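Local coordinates for vacuolar protein sorting-associated protein IST1 (Saccharomyces cerevisiae, PDB 3GGY) that takes part in a late step of multivesicular-body cargo sorting, regulating recruitment of the ATPase VPS4 to ESCRT-III and inhibiting its ATPase activity, at residues Q27-Q30 with Q31-K35; K35-R38 with R39-A42; A53-R56 with V57-L60; V169-Y172 with L173-A177. All coordinates share one frame; numbering follows the deposited sequence.

Contact 1 (Q27-Q30 with Q31-K35); sequences QEKQ and QAIAK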
ATOM      1  N   GLN A  27       1.814   2.568  -8.874  1.00 12.86           N
ATOM      2  CA  GLN A  27       1.507   1.157  -9.114  1.00 14.95           C
ATOM      3  C   GLN A  27       2.104   0.720 -10.441  1.00 16.35           C
ATOM      4  O   GLN A  27       2.777  -0.303 -10.527  1.00 16.91           O
ATOM      5  CB  GLN A  27      -0.000   0.932  -9.176  1.00 16.75           C
ATOM      6  CG  GLN A  27      -0.722   1.030  -7.861  1.00 19.21           C
ATOM      7  CD  GLN A  27      -2.219   0.973  -8.048  1.00 19.74           C
ATOM      8  OE1 GLN A  27      -2.743   0.039  -8.658  1.00 23.00           O
ATOM      9  NE2 GLN A  27      -2.918   1.976  -7.536  1.00 17.96           N
ATOM     10  N   GLU A  28       1.826   1.505 -11.476  1.00 17.57           N
ATOM     11  CA  GLU A  28       2.320   1.228 -12.820  1.00 20.03           C
ATOM     12  C   GLU A  28       3.830   1.045 -12.798  1.00 18.82           C
ATOM     13  O   GLU A  28       4.355   0.028 -13.268  1.00 21.07           O
ATOM     14  CB  GLU A  28       1.943   2.389 -13.747  1.00 23.10           C
ATOM     15  CG  GLU A  28       2.659   2.387 -15.090  1.00 31.36           C
ATOM     16  CD  GLU A  28       2.310   3.596 -15.944  1.00 35.09           C
ATOM     17  OE1 GLU A  28       2.924   3.759 -17.020  1.00 38.49           O
ATOM     18  OE2 GLU A  28       1.423   4.381 -15.540  1.00 37.31           O
ATOM     19  N   LYS A  29       4.521   2.032 -12.240  1.00 17.48           N
ATOM     20  CA  LYS A  29       5.972   2.014 -12.149  1.00 17.12           C
ATOM     21  C   LYS A  29       6.495   0.836 -11.347  1.00 16.09           C
ATOM     22  O   LYS A  29       7.388   0.115 -11.789  1.00 16.44           O
ATOM     23  CB  LYS A  29       6.467   3.311 -11.511  1.00 19.21           C
ATOM     24  CG  LYS A  29       7.979   3.396 -11.360  1.00 24.49           C
ATOM     25  CD  LYS A  29       8.397   4.741 -10.788  1.00 29.18           C
ATOM     26  CE  LYS A  29       9.912   4.865 -10.727  1.00 30.08           C
ATOM     27  NZ  LYS A  29      10.334   6.178 -10.164  1.00 35.39           N
ATOM     28  N   GLN A  30       5.935   0.636 -10.159  1.00 13.02           N
ATOM     29  CA  GLN A  30       6.390  -0.452  -9.313  1.00 11.94           C
ATOM     30  C   GLN A  30       6.100  -1.843  -9.870  1.00 11.54           C
ATOM     31  O   GLN A  30       6.849  -2.784  -9.606  1.00 12.06           O
ATOM     32  CB  GLN A  30       5.806  -0.281  -7.909  1.00 12.25           C
ATOM     33  CG  GLN A  30       6.462   0.885  -7.167  1.00 11.48           C
ATOM     34  CD  GLN A  30       5.843   1.148  -5.814  1.00 12.83           C
ATOM     35  OE1 GLN A  30       5.469   0.219  -5.100  1.00 12.87           O
ATOM     36  NE2 GLN A  30       5.753   2.424  -5.445  1.00 12.93           N
ATOM     37  N   GLN A  31       5.020  -1.977 -10.634  1.00 14.04           N
ATOM     38  CA  GLN A  31       4.682  -3.265 -11.226  1.00 15.53           C
ATOM     39  C   GLN A  31       5.708  -3.582 -12.305  1.00 18.25           C
ATOM     40  O   GLN A  31       6.187  -4.710 -12.407  1.00 17.76           O
ATOM     41  CB  GLN A  31       3.276  -3.229 -11.826  1.00 18.13           C
ATOM     42  CG  GLN A  31       2.171  -3.172 -10.782  1.00 22.49           C
ATOM     43  CD  GLN A  31       0.785  -3.091 -11.392  1.00 27.26           C
ATOM     44  OE1 GLN A  31       0.480  -2.173 -12.155  1.00 26.70           O
ATOM     45  NE2 GLN A  31      -0.066  -4.055 -11.053  1.00 29.74           N
ATOM     46  N   ALA A  32       6.053  -2.577 -13.101  1.00 17.08           N
ATOM     47  CA  ALA A  32       7.037  -2.762 -14.163  1.00 19.03           C
ATOM     48  C   ALA A  32       8.387  -3.146 -13.562  1.00 17.73           C
ATOM     49  O   ALA A  32       9.087  -4.018 -14.083  1.00 19.44           O
ATOM     50  CB  ALA A  32       7.167  -1.484 -14.982  1.00 17.66           C
ATOM     51  N   ILE A  33       8.749  -2.498 -12.458  1.00 17.31           N
ATOM     52  CA  ILE A  33      10.014  -2.773 -11.782  1.00 16.39           C
ATOM     53  C   ILE A  33      10.010  -4.184 -11.189  1.00 16.24           C
ATOM     54  O   ILE A  33      11.023  -4.888 -11.228  1.00 16.10           O
ATOM     55  CB  ILE A  33      10.273  -1.723 -10.676  1.00 18.38           C
ATOM     56  CG1 ILE A  33      10.499  -0.355 -11.328  1.00 20.21           C
ATOM     57  CG2 ILE A  33      11.467  -2.122  -9.822  1.00 17.13           C
ATOM     58  CD1 ILE A  33      10.672   0.783 -10.343  1.00 20.11           C
ATOM     59  N   ALA A  34       8.865  -4.597 -10.652  1.00 14.49           N
ATOM     60  CA  ALA A  34       8.736  -5.932 -10.077  1.00 14.91           C
ATOM     61  C   ALA A  34       8.981  -6.966 -11.180  1.00 14.92           C
ATOM     62  O   ALA A  34       9.613  -7.996 -10.948  1.00 15.78           O
ATOM     63  CB  ALA A  34       7.339  -6.115  -9.480  1.00 14.45           C
ATOM     64  N   LYS A  35       8.492  -6.680 -12.382  1.00 15.90           N
ATOM     65  CA  LYS A  35       8.684  -7.597 -13.500  1.00 18.08           C
ATOM     66  C   LYS A  35      10.169  -7.717 -13.828  1.00 18.86           C
ATOM     67  O   LYS A  35      10.669  -8.813 -14.097  1.00 18.38           O
ATOM     68  CB  LYS A  35       7.911  -7.111 -14.729  1.00 20.93           C
ATOM     69  CG  LYS A  35       7.918  -8.099 -15.884  1.00 25.15           C
ATOM     70  CD  LYS A  35       6.908  -7.706 -16.947  1.00 28.99           C
ATOM     71  CE  LYS A  35       6.860  -8.726 -18.077  1.00 32.99           C
ATOM     72  NZ  LYS A  35       8.109  -8.725 -18.888  1.00 35.11           N
TER
HETATM   73  O   HOH W   1      -3.016  -2.410 -10.715  1.00 32.49           O
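The amides of Gln27 and Gln31, one helical turn apart, are not stacked face on face; a water lies between their ends, giving a hydrogen bond to Gln27 OE1 (3.2 Å) and taking a weak one from Gln31 NE2. The other end of the Gln31 amide turns back over the helix, where its OE1 lies 3.4 Å from Gln27 O, two acceptors that do not bond. With CG beside its own backbone N (chi1 -71°), the Gln31 chain runs over the preceding turn, and CG presses to 2.9 Å from Gln27 O. That same oxygen receives Gln31 N at 2.8 Å. On another side of the helix, Lys29 and Ile33 run side by side, CG of the lysine meeting CD1 of the isoleucine at 3.9 Å; the long aliphatic stem lets a charged residue pack against a branched apolar one while its ammonium stays in solvent. Gln27 NE2 bonds Glu74 of helix 50-82, while Gln30, touching His66 and Leu70 of that helix, bonds through NE2 to Glu121 in the loop before helix 125-135. The small Ala34 suits its buried place, its N bonded to Gln30 O at 2.9 Å. A largely exposed stretch, with Gln27 and Gln30 turned to the second helix, is characteristic of the first long helix of the ESCRT-III-like helical hairpin in the N-terminal domain of IST1.

Contact 2 (K35-R38 with R39-A42); sequences KQSR and RQVA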
ATOM      1  N   LYS A  35       8.492  -6.680 -12.382  1.00 15.90           N
ATOM      2  CA  LYS A  35       8.684  -7.597 -13.500  1.00 18.08           C
ATOM      3  C   LYS A  35      10.169  -7.717 -13.828  1.00 18.86           C
ATOM      4  O   LYS A  35      10.669  -8.813 -14.097  1.00 18.38           O
ATOM      5  CB  LYS A  35       7.911  -7.111 -14.729  1.00 20.93           C
ATOM      6  CG  LYS A  35       7.918  -8.099 -15.884  1.00 25.15           C
ATOM      7  CD  LYS A  35       6.908  -7.706 -16.947  1.00 28.99           C
ATOM      8  CE  LYS A  35       6.860  -8.726 -18.077  1.00 32.99           C
ATOM      9  NZ  LYS A  35       8.109  -8.725 -18.888  1.00 35.11           N
ATOM     10  N   GLN A  36      10.875  -6.590 -13.803  1.00 16.76           N
ATOM     11  CA  GLN A  36      12.306  -6.592 -14.084  1.00 18.66           C
ATOM     12  C   GLN A  36      13.056  -7.372 -13.007  1.00 18.05           C
ATOM     13  O   GLN A  36      14.029  -8.067 -13.296  1.00 14.89           O
ATOM     14  CB  GLN A  36      12.847  -5.159 -14.155  1.00 20.71           C
ATOM     15  CG  GLN A  36      14.363  -5.074 -14.336  1.00 28.86           C
ATOM     16  CD  GLN A  36      14.835  -3.677 -14.707  1.00 33.27           C
ATOM     17  OE1 GLN A  36      14.261  -3.036 -15.586  1.00 37.34           O
ATOM     18  NE2 GLN A  36      15.891  -3.205 -14.052  1.00 33.75           N
ATOM     19  N   SER A  37      12.601  -7.252 -11.764  1.00 16.25           N
ATOM     20  CA  SER A  37      13.240  -7.957 -10.662  1.00 15.83           C
ATOM     21  C   SER A  37      13.126  -9.464 -10.837  1.00 14.57           C
ATOM     22  O   SER A  37      14.063 -10.200 -10.534  1.00 14.57           O
ATOM     23  CB  SER A  37      12.611  -7.543  -9.330  1.00 18.49           C
ATOM     24  OG  SER A  37      12.822  -6.162  -9.090  1.00 22.37           O
ATOM     25  N   ARG A  38      11.978  -9.918 -11.329  1.00 13.76           N
ATOM     26  CA  ARG A  38      11.761 -11.340 -11.549  1.00 13.58           C
ATOM     27  C   ARG A  38      12.728 -11.854 -12.619  1.00 13.90           C
ATOM     28  O   ARG A  38      13.292 -12.936 -12.482  1.00 12.59           O
ATOM     29  CB  ARG A  38      10.305 -11.593 -11.954  1.00 14.44           C
ATOM     30  CG  ARG A  38       9.335 -11.463 -10.774  1.00 13.51           C
ATOM     31  CD  ARG A  38       7.873 -11.559 -11.191  1.00 17.21           C
ATOM     32  NE  ARG A  38       6.995 -11.541 -10.020  1.00 14.84           N
ATOM     33  CZ  ARG A  38       6.640 -12.619  -9.329  1.00 16.94           C
ATOM     34  NH1 ARG A  38       7.073 -13.820  -9.692  1.00 15.48           N
ATOM     35  NH2 ARG A  38       5.877 -12.496  -8.253  1.00 16.32           N
ATOM     36  N   ARG A  39      12.929 -11.065 -13.671  1.00 13.95           N
ATOM     37  CA  ARG A  39      13.856 -11.444 -14.738  1.00 15.62           C
ATOM     38  C   ARG A  39      15.262 -11.549 -14.170  1.00 15.87           C
ATOM     39  O   ARG A  39      16.030 -12.438 -14.533  1.00 15.14           O
ATOM     40  CB  ARG A  39      13.894 -10.391 -15.843  1.00 17.11           C
ATOM     41  CG  ARG A  39      12.576 -10.067 -16.503  1.00 22.38           C
ATOM     42  CD  ARG A  39      12.795  -8.976 -17.542  1.00 27.36           C
ATOM     43  NE  ARG A  39      13.696  -9.420 -18.604  1.00 32.36           N
ATOM     44  CZ  ARG A  39      14.354  -8.605 -19.422  1.00 34.35           C
ATOM     45  NH1 ARG A  39      14.220  -7.288 -19.303  1.00 33.95           N
ATOM     46  NH2 ARG A  39      15.140  -9.105 -20.366  1.00 36.17           N
ATOM     47  N   GLN A  40      15.602 -10.618 -13.287  1.00 15.79           N
ATOM     48  CA  GLN A  40      16.926 -10.589 -12.685  1.00 16.94           C
ATOM     49  C   GLN A  40      17.162 -11.758 -11.735  1.00 15.90           C
ATOM     50  O   GLN A  40      18.289 -12.235 -11.602  1.00 16.47           O
ATOM     51  CB  GLN A  40      17.133  -9.241 -11.990  1.00 19.85           C
ATOM     52  CG  GLN A  40      16.959  -8.076 -12.964  1.00 24.78           C
ATOM     53  CD  GLN A  40      17.069  -6.708 -12.316  1.00 29.67           C
ATOM     54  OE1 GLN A  40      16.446  -6.442 -11.286  1.00 30.33           O
ATOM     55  NE2 GLN A  40      17.852  -5.824 -12.928  1.00 31.82           N
ATOM     56  N   VAL A  41      16.103 -12.224 -11.076  1.00 13.84           N
ATOM     57  CA  VAL A  41      16.229 -13.373 -10.186  1.00 13.40           C
ATOM     58  C   VAL A  41      16.535 -14.581 -11.069  1.00 15.09           C
ATOM     59  O   VAL A  41      17.369 -15.414 -10.734  1.00 15.52           O
ATOM     60  CB  VAL A  41      14.919 -13.641  -9.403  1.00 12.69           C
ATOM     61  CG1 VAL A  41      14.978 -15.008  -8.722  1.00 14.57           C
ATOM     62  CG2 VAL A  41      14.713 -12.560  -8.353  1.00 13.50           C
ATOM     63  N   ALA A  42      15.859 -14.658 -12.210  1.00 14.03           N
ATOM     64  CA  ALA A  42      16.066 -15.763 -13.137  1.00 14.79           C
ATOM     65  C   ALA A  42      17.514 -15.787 -13.608  1.00 15.63           C
ATOM     66  O   ALA A  42      18.121 -16.851 -13.714  1.00 14.43           O
ATOM     67  CB  ALA A  42      15.126 -15.630 -14.333  1.00 15.00           C
TER
HETATM   68  O   HOH W   2      14.288  -4.360 -10.810  1.00 27.27           O
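Lys35 O takes a hydrogen bond from Arg39 N, and Arg39 CG folds over the same carbonyl at 3.3 Å. Farther out the two chains are like-charged, with Lys35 NZ and Arg39 NE 5.6 Å apart, a spacing tolerable where both side chains are exposed to solvent. At Gln36 the side chain swings toward its own carbonyl carbon (chi1 175°), which brings CG to 3.8 Å from Gln40 CD. The two chains pass at a slant, their amide planes 77° apart, and the NE2 groups approach to 3.5 Å as two donors that cannot bond each other. Gln36 O is gripped by Gln40 N at 3.0 Å and also pressed by Gln40 CG. These turns belong to helix 8-46, the first arm of the hairpin in the ESCRT-III-like fold; Arg38 and Val41 face the other helices, Lys35, Gln36 and Arg39 the solvent. Ser37, short enough to fit beside Arg56, gives its OG to Ile33 O one turn back; a water 2.9 Å from OG also donates to Gln40 OE1, which accepts from Arg56 NH1 of the second helix as well. With a leucine at Gln40 the water would probably lose one of its two partners here, and Arg56 NH1 its bond to OE1. Val41 CG2 packs over Ser37 O at 3.3 Å, a branched carbon suited to the buried flank. Arg38 extends its chain to Asp64, making a salt bridge through NH2, while its carbonyl holds Ala42 N at 3.1 Å and, weakly, Val41 N.

Contact 3 (A53-R56 with V57-L60); sequences AHYR and VETL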
ATOM      1  N   ALA A  53      19.945 -14.667  -5.238  1.00 14.12           N
ATOM      2  CA  ALA A  53      18.595 -14.886  -5.762  1.00 14.75           C
ATOM      3  C   ALA A  53      17.602 -14.898  -4.604  1.00 14.52           C
ATOM      4  O   ALA A  53      16.507 -14.333  -4.695  1.00 14.49           O
ATOM      5  CB  ALA A  53      18.530 -16.208  -6.524  1.00 14.69           C
ATOM      6  N   HIS A  54      17.998 -15.532  -3.504  1.00 15.29           N
ATOM      7  CA  HIS A  54      17.152 -15.615  -2.321  1.00 17.19           C
ATOM      8  C   HIS A  54      16.866 -14.221  -1.781  1.00 16.35           C
ATOM      9  O   HIS A  54      15.715 -13.867  -1.530  1.00 15.66           O
ATOM     10  CB  HIS A  54      17.839 -16.456  -1.242  1.00 19.22           C
ATOM     11  CG  HIS A  54      16.937 -16.848  -0.114  1.00 23.51           C
ATOM     12  ND1 HIS A  54      16.583 -15.979   0.894  1.00 25.79           N
ATOM     13  CD2 HIS A  54      16.307 -18.016   0.155  1.00 25.12           C
ATOM     14  CE1 HIS A  54      15.773 -16.594   1.738  1.00 26.74           C
ATOM     15  NE2 HIS A  54      15.589 -17.831   1.312  1.00 26.22           N
ATOM     16  N   TYR A  55      17.921 -13.436  -1.598  1.00 15.76           N
ATOM     17  CA  TYR A  55      17.783 -12.075  -1.091  1.00 16.40           C
ATOM     18  C   TYR A  55      16.881 -11.250  -2.001  1.00 14.75           C
ATOM     19  O   TYR A  55      16.042 -10.481  -1.529  1.00 14.62           O
ATOM     20  CB  TYR A  55      19.154 -11.399  -1.005  1.00 19.84           C
ATOM     21  CG  TYR A  55      20.047 -11.902   0.109  1.00 26.23           C
ATOM     22  CD1 TYR A  55      21.435 -11.775   0.023  1.00 28.88           C
ATOM     23  CD2 TYR A  55      19.509 -12.467   1.265  1.00 28.01           C
ATOM     24  CE1 TYR A  55      22.264 -12.200   1.061  1.00 30.43           C
ATOM     25  CE2 TYR A  55      20.329 -12.892   2.309  1.00 30.64           C
ATOM     26  CZ  TYR A  55      21.704 -12.753   2.199  1.00 31.09           C
ATOM     27  OH  TYR A  55      22.521 -13.153   3.231  1.00 32.97           O
ATOM     28  N   ARG A  56      17.056 -11.422  -3.307  1.00 13.02           N
ATOM     29  CA  ARG A  56      16.281 -10.664  -4.280  1.00 13.25           C
ATOM     30  C   ARG A  56      14.807 -11.033  -4.219  1.00 12.68           C
ATOM     31  O   ARG A  56      13.933 -10.178  -4.392  1.00 11.39           O
ATOM     32  CB  ARG A  56      16.818 -10.907  -5.688  1.00 16.63           C
ATOM     33  CG  ARG A  56      16.433  -9.826  -6.673  1.00 22.88           C
ATOM     34  CD  ARG A  56      17.131  -8.518  -6.316  1.00 26.34           C
ATOM     35  NE  ARG A  56      18.123  -8.144  -7.317  1.00 31.74           N
ATOM     36  CZ  ARG A  56      17.825  -7.624  -8.501  1.00 32.27           C
ATOM     37  NH1 ARG A  56      16.559  -7.415  -8.832  1.00 34.61           N
ATOM     38  NH2 ARG A  56      18.792  -7.317  -9.353  1.00 35.99           N
ATOM     39  N   VAL A  57      14.529 -12.311  -3.981  1.00 11.40           N
ATOM     40  CA  VAL A  57      13.148 -12.763  -3.883  1.00 11.25           C
ATOM     41  C   VAL A  57      12.496 -12.187  -2.627  1.00 12.24           C
ATOM     42  O   VAL A  57      11.336 -11.776  -2.652  1.00 11.59           O
ATOM     43  CB  VAL A  57      13.077 -14.304  -3.870  1.00 10.48           C
ATOM     44  CG1 VAL A  57      11.689 -14.774  -3.474  1.00 12.08           C
ATOM     45  CG2 VAL A  57      13.431 -14.823  -5.255  1.00 12.24           C
ATOM     46  N   GLU A  58      13.238 -12.146  -1.528  1.00 12.97           N
ATOM     47  CA  GLU A  58      12.684 -11.588  -0.300  1.00 13.95           C
ATOM     48  C   GLU A  58      12.237 -10.147  -0.542  1.00 13.89           C
ATOM     49  O   GLU A  58      11.178  -9.731  -0.079  1.00 14.51           O
ATOM     50  CB  GLU A  58      13.724 -11.648   0.818  1.00 16.58           C
ATOM     51  CG  GLU A  58      14.172 -13.072   1.122  1.00 22.49           C
ATOM     52  CD  GLU A  58      15.172 -13.154   2.254  1.00 28.23           C
ATOM     53  OE1 GLU A  58      16.226 -12.486   2.168  1.00 30.31           O
ATOM     54  OE2 GLU A  58      14.903 -13.895   3.227  1.00 33.42           O
ATOM     55  N   THR A  59      13.044  -9.395  -1.282  1.00 13.13           N
ATOM     56  CA  THR A  59      12.731  -8.006  -1.592  1.00 13.28           C
ATOM     57  C   THR A  59      11.516  -7.944  -2.513  1.00 12.49           C
ATOM     58  O   THR A  59      10.624  -7.116  -2.330  1.00 13.16           O
ATOM     59  CB  THR A  59      13.930  -7.323  -2.279  1.00 14.45           C
ATOM     60  OG1 THR A  59      15.064  -7.360  -1.403  1.00 17.47           O
ATOM     61  CG2 THR A  59      13.606  -5.875  -2.615  1.00 14.94           C
ATOM     62  N   LEU A  60      11.485  -8.831  -3.501  1.00  9.27           N
ATOM     63  CA  LEU A  60      10.374  -8.884  -4.449  1.00 10.08           C
ATOM     64  C   LEU A  60       9.050  -9.163  -3.735  1.00  9.02           C
ATOM     65  O   LEU A  60       8.012  -8.589  -4.071  1.00 11.93           O
ATOM     66  CB  LEU A  60      10.646  -9.974  -5.493  1.00 11.92           C
ATOM     67  CG  LEU A  60       9.545 -10.305  -6.504  1.00 13.53           C
ATOM     68  CD1 LEU A  60       9.130  -9.053  -7.268  1.00 15.10           C
ATOM     69  CD2 LEU A  60      10.056 -11.374  -7.462  1.00 14.72           C
TER
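Successive backbone N-H groups of Val57, Glu58, Thr59 and Leu60 bond the carbonyls of Ala53, His54, Tyr55 and Arg56, the regular i to i+4 pattern of an alpha helix. This is the start of the second long arm of the ESCRT-III-like hairpin, whose buried flank meets both helix 8-46 and helix 166-179. The carboxylate of Glu58 meets the edges of two rings. Toward His54 it comes to the ring edge, OE2 lying 3.2 Å from CE1, with the carboxylate turned 70° from the imidazole. Toward Tyr55 it lies alongside, OE1 in the plane of the ring and 3.4 Å from CD2, the two planes only 24° apart. Glu58 reaches both because CG stands beside its own backbone N (chi1 -60°), sending the extended chain back over the previous turn. His54 NE2 bonds Glu166, so the imidazole has two acidic groups near it that would be expected to stabilise its protonated form. A lysine in place of Glu58, with no carboxylate to offer, would probably leave the His54 and Tyr55 ring edges without their acidic neighbour and set a like charge beside a protonated His54. Val57, buried, turns CG2 to 3.2 Å from Ala53 O, its beta-branch filling space against Val41 and Val169. Arg56 bends its chain and packs on Val41. At exposed Thr59 the hydroxyl serves the helix itself: Tyr55 O accepts Thr59 N at 3.2 Å and Thr59 OG1 at 3.3 Å, the two donors arriving from opposite faces of the carbonyl plane.

Contact 4 (V169-Y172 with L173-A177); sequences VDLY and LKEIA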
ATOM      1  N   VAL A 169       9.241 -18.105  -0.242  1.00 15.20           N
ATOM      2  CA  VAL A 169      10.388 -17.775  -1.072  1.00 15.43           C
ATOM      3  C   VAL A 169      10.553 -18.890  -2.102  1.00 15.64           C
ATOM      4  O   VAL A 169      10.775 -18.620  -3.285  1.00 14.74           O
ATOM      5  CB  VAL A 169      11.679 -17.653  -0.239  1.00 17.11           C
ATOM      6  CG1 VAL A 169      12.884 -17.474  -1.154  1.00 16.92           C
ATOM      7  CG2 VAL A 169      11.569 -16.468   0.703  1.00 16.06           C
ATOM      8  N   ASP A 170      10.435 -20.139  -1.655  1.00 16.11           N
ATOM      9  CA  ASP A 170      10.564 -21.275  -2.564  1.00 17.53           C
ATOM     10  C   ASP A 170       9.483 -21.225  -3.632  1.00 15.12           C
ATOM     11  O   ASP A 170       9.734 -21.533  -4.796  1.00 16.31           O
ATOM     12  CB  ASP A 170      10.455 -22.609  -1.816  1.00 19.13           C
ATOM     13  CG  ASP A 170      11.672 -22.903  -0.968  1.00 25.00           C
ATOM     14  OD1 ASP A 170      12.740 -22.304  -1.226  1.00 24.63           O
ATOM     15  OD2 ASP A 170      11.562 -23.746  -0.049  1.00 27.62           O
ATOM     16  N   LEU A 171       8.277 -20.835  -3.232  1.00 14.51           N
ATOM     17  CA  LEU A 171       7.173 -20.750  -4.173  1.00 14.55           C
ATOM     18  C   LEU A 171       7.481 -19.691  -5.228  1.00 13.55           C
ATOM     19  O   LEU A 171       7.254 -19.910  -6.414  1.00 13.96           O
ATOM     20  CB  LEU A 171       5.870 -20.405  -3.443  1.00 16.32           C
ATOM     21  CG  LEU A 171       4.628 -20.296  -4.330  1.00 19.55           C
ATOM     22  CD1 LEU A 171       4.385 -21.624  -5.031  1.00 21.68           C
ATOM     23  CD2 LEU A 171       3.419 -19.916  -3.480  1.00 21.65           C
ATOM     24  N   TYR A 172       8.003 -18.544  -4.799  1.00 13.48           N
ATOM     25  CA  TYR A 172       8.349 -17.483  -5.744  1.00 12.49           C
ATOM     26  C   TYR A 172       9.430 -17.947  -6.724  1.00 13.58           C
ATOM     27  O   TYR A 172       9.374 -17.648  -7.921  1.00 13.30           O
ATOM     28  CB  TYR A 172       8.850 -16.242  -4.999  1.00 12.17           C
ATOM     29  CG  TYR A 172       7.804 -15.164  -4.835  1.00 12.37           C
ATOM     30  CD1 TYR A 172       6.619 -15.410  -4.141  1.00 13.72           C
ATOM     31  CD2 TYR A 172       7.996 -13.892  -5.382  1.00 14.30           C
ATOM     32  CE1 TYR A 172       5.650 -14.415  -3.998  1.00 13.71           C
ATOM     33  CE2 TYR A 172       7.033 -12.891  -5.242  1.00 12.01           C
ATOM     34  CZ  TYR A 172       5.866 -13.161  -4.552  1.00 12.63           C
ATOM     35  OH  TYR A 172       4.909 -12.182  -4.428  1.00 13.90           O
ATOM     36  N   LEU A 173      10.420 -18.667  -6.213  1.00 13.33           N
ATOM     37  CA  LEU A 173      11.494 -19.161  -7.063  1.00 13.20           C
ATOM     38  C   LEU A 173      10.925 -20.096  -8.129  1.00 12.76           C
ATOM     39  O   LEU A 173      11.292 -20.010  -9.300  1.00 13.90           O
ATOM     40  CB  LEU A 173      12.541 -19.894  -6.220  1.00 13.26           C
ATOM     41  CG  LEU A 173      13.379 -18.976  -5.328  1.00 14.27           C
ATOM     42  CD1 LEU A 173      14.149 -19.791  -4.301  1.00 17.15           C
ATOM     43  CD2 LEU A 173      14.319 -18.159  -6.198  1.00 16.15           C
ATOM     44  N   LYS A 174      10.021 -20.981  -7.720  1.00 13.78           N
ATOM     45  CA  LYS A 174       9.413 -21.919  -8.653  1.00 14.16           C
ATOM     46  C   LYS A 174       8.561 -21.211  -9.706  1.00 14.33           C
ATOM     47  O   LYS A 174       8.556 -21.601 -10.875  1.00 14.24           O
ATOM     48  CB  LYS A 174       8.555 -22.939  -7.897  1.00 15.14           C
ATOM     49  CG  LYS A 174       9.352 -23.840  -6.969  1.00 17.27           C
ATOM     50  CD  LYS A 174       8.452 -24.828  -6.253  1.00 18.84           C
ATOM     51  CE  LYS A 174       9.242 -25.680  -5.273  1.00 19.96           C
ATOM     52  NZ  LYS A 174       8.363 -26.650  -4.552  1.00 22.20           N
ATOM     53  N   GLU A 175       7.842 -20.166  -9.307  1.00 14.08           N
ATOM     54  CA  GLU A 175       7.009 -19.456 -10.270  1.00 13.89           C
ATOM     55  C   GLU A 175       7.881 -18.635 -11.223  1.00 12.99           C
ATOM     56  O   GLU A 175       7.569 -18.505 -12.403  1.00 13.41           O
ATOM     57  CB  GLU A 175       5.975 -18.586  -9.542  1.00 15.04           C
ATOM     58  CG  GLU A 175       5.130 -19.408  -8.566  1.00 14.91           C
ATOM     59  CD  GLU A 175       3.951 -18.655  -7.976  1.00 18.20           C
ATOM     60  OE1 GLU A 175       4.054 -17.427  -7.775  1.00 17.66           O
ATOM     61  OE2 GLU A 175       2.923 -19.307  -7.693  1.00 15.72           O
ATOM     62  N   ILE A 176       8.992 -18.106 -10.726  1.00 12.49           N
ATOM     63  CA  ILE A 176       9.888 -17.346 -11.593  1.00 12.02           C
ATOM     64  C   ILE A 176      10.546 -18.326 -12.572  1.00 13.35           C
ATOM     65  O   ILE A 176      10.766 -17.997 -13.736  1.00 12.84           O
ATOM     66  CB  ILE A 176      10.981 -16.619 -10.775  1.00 14.19           C
ATOM     67  CG1 ILE A 176      10.342 -15.484  -9.971  1.00 12.97           C
ATOM     68  CG2 ILE A 176      12.060 -16.053 -11.701  1.00 12.24           C
ATOM     69  CD1 ILE A 176      11.289 -14.830  -8.979  1.00 11.81           C
ATOM     70  N   ALA A 177      10.845 -19.534 -12.100  1.00 13.79           N
ATOM     71  CA  ALA A 177      11.463 -20.533 -12.969  1.00 13.58           C
ATOM     72  C   ALA A 177      10.513 -20.915 -14.101  1.00 15.30           C
ATOM     73  O   ALA A 177      10.948 -21.156 -15.226  1.00 16.78           O
ATOM     74  CB  ALA A 177      11.852 -21.760 -12.163  1.00 14.56           C
TER
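Helix 166-179 lies against both arms of the hairpin, and in this turn its inner side is made of Val169, Tyr172, Leu173 and Ile176. Val169 and Leu173 run side by side, CG1 of the valine 4.1 Å from CD1 of the leucine, forming one apolar strip that faces Val57. Leu173 N bonds Val169 O at 2.9 Å, and Leu173 CG also leans over that oxygen. In Ile176, CG1 beside its backbone N (chi1 -70°) rests 3.1 Å from Tyr172 O, carrying CD1 toward Val41, while the CG2 branch faces Arg38 and Ala42. Tyr172 combines an apolar ring with a polar end, its OH bonding Asp64, the aspartate that also pairs with Arg38. On the outer flank the Glu175 side chain passes Leu171 at a slant, its carboxylate OE2 3.8 Å from CD1 and its CG 3.1 Å from Leu171 O. Lys174 CG lies 3.2 Å from Asp170 O; its NZ stays 6.2 Å from Asp170 OD2, attractive in sign but not in contact. Helix 184-188 touches Leu173 and Lys174. A largely apolar inner side and a mostly polar outer one fit a short helix packed back on a long hairpin, as in the ESCRT-III fold.

Contacts 1 and 2 follow one another along helix 8-46, sharing Lys35, with centres about 11 Å apart. Contact 3 lies on helix 50-82, about 10 Å centre to centre from contact 2, and the two touch through a probable hydrogen bond from Arg56 NH1 to Gln40 OE1 at 2.6 Å. Contact 4 sits about as far from each, 11 Å from contact 2 and 10 Å from contact 3, so 2, 3 and 4 make a three-helix junction: Val41 CG1 meets Val57 CG2 at 3.8 Å and Ile176 CD1 at 3.7 Å, and Val57 CG2 meets Leu173 CD2 at 3.6 Å. Contact 1 stands apart from contact 4, nearest atoms about 7 Å, and reaches contact 3 through Ala34 and Leu60.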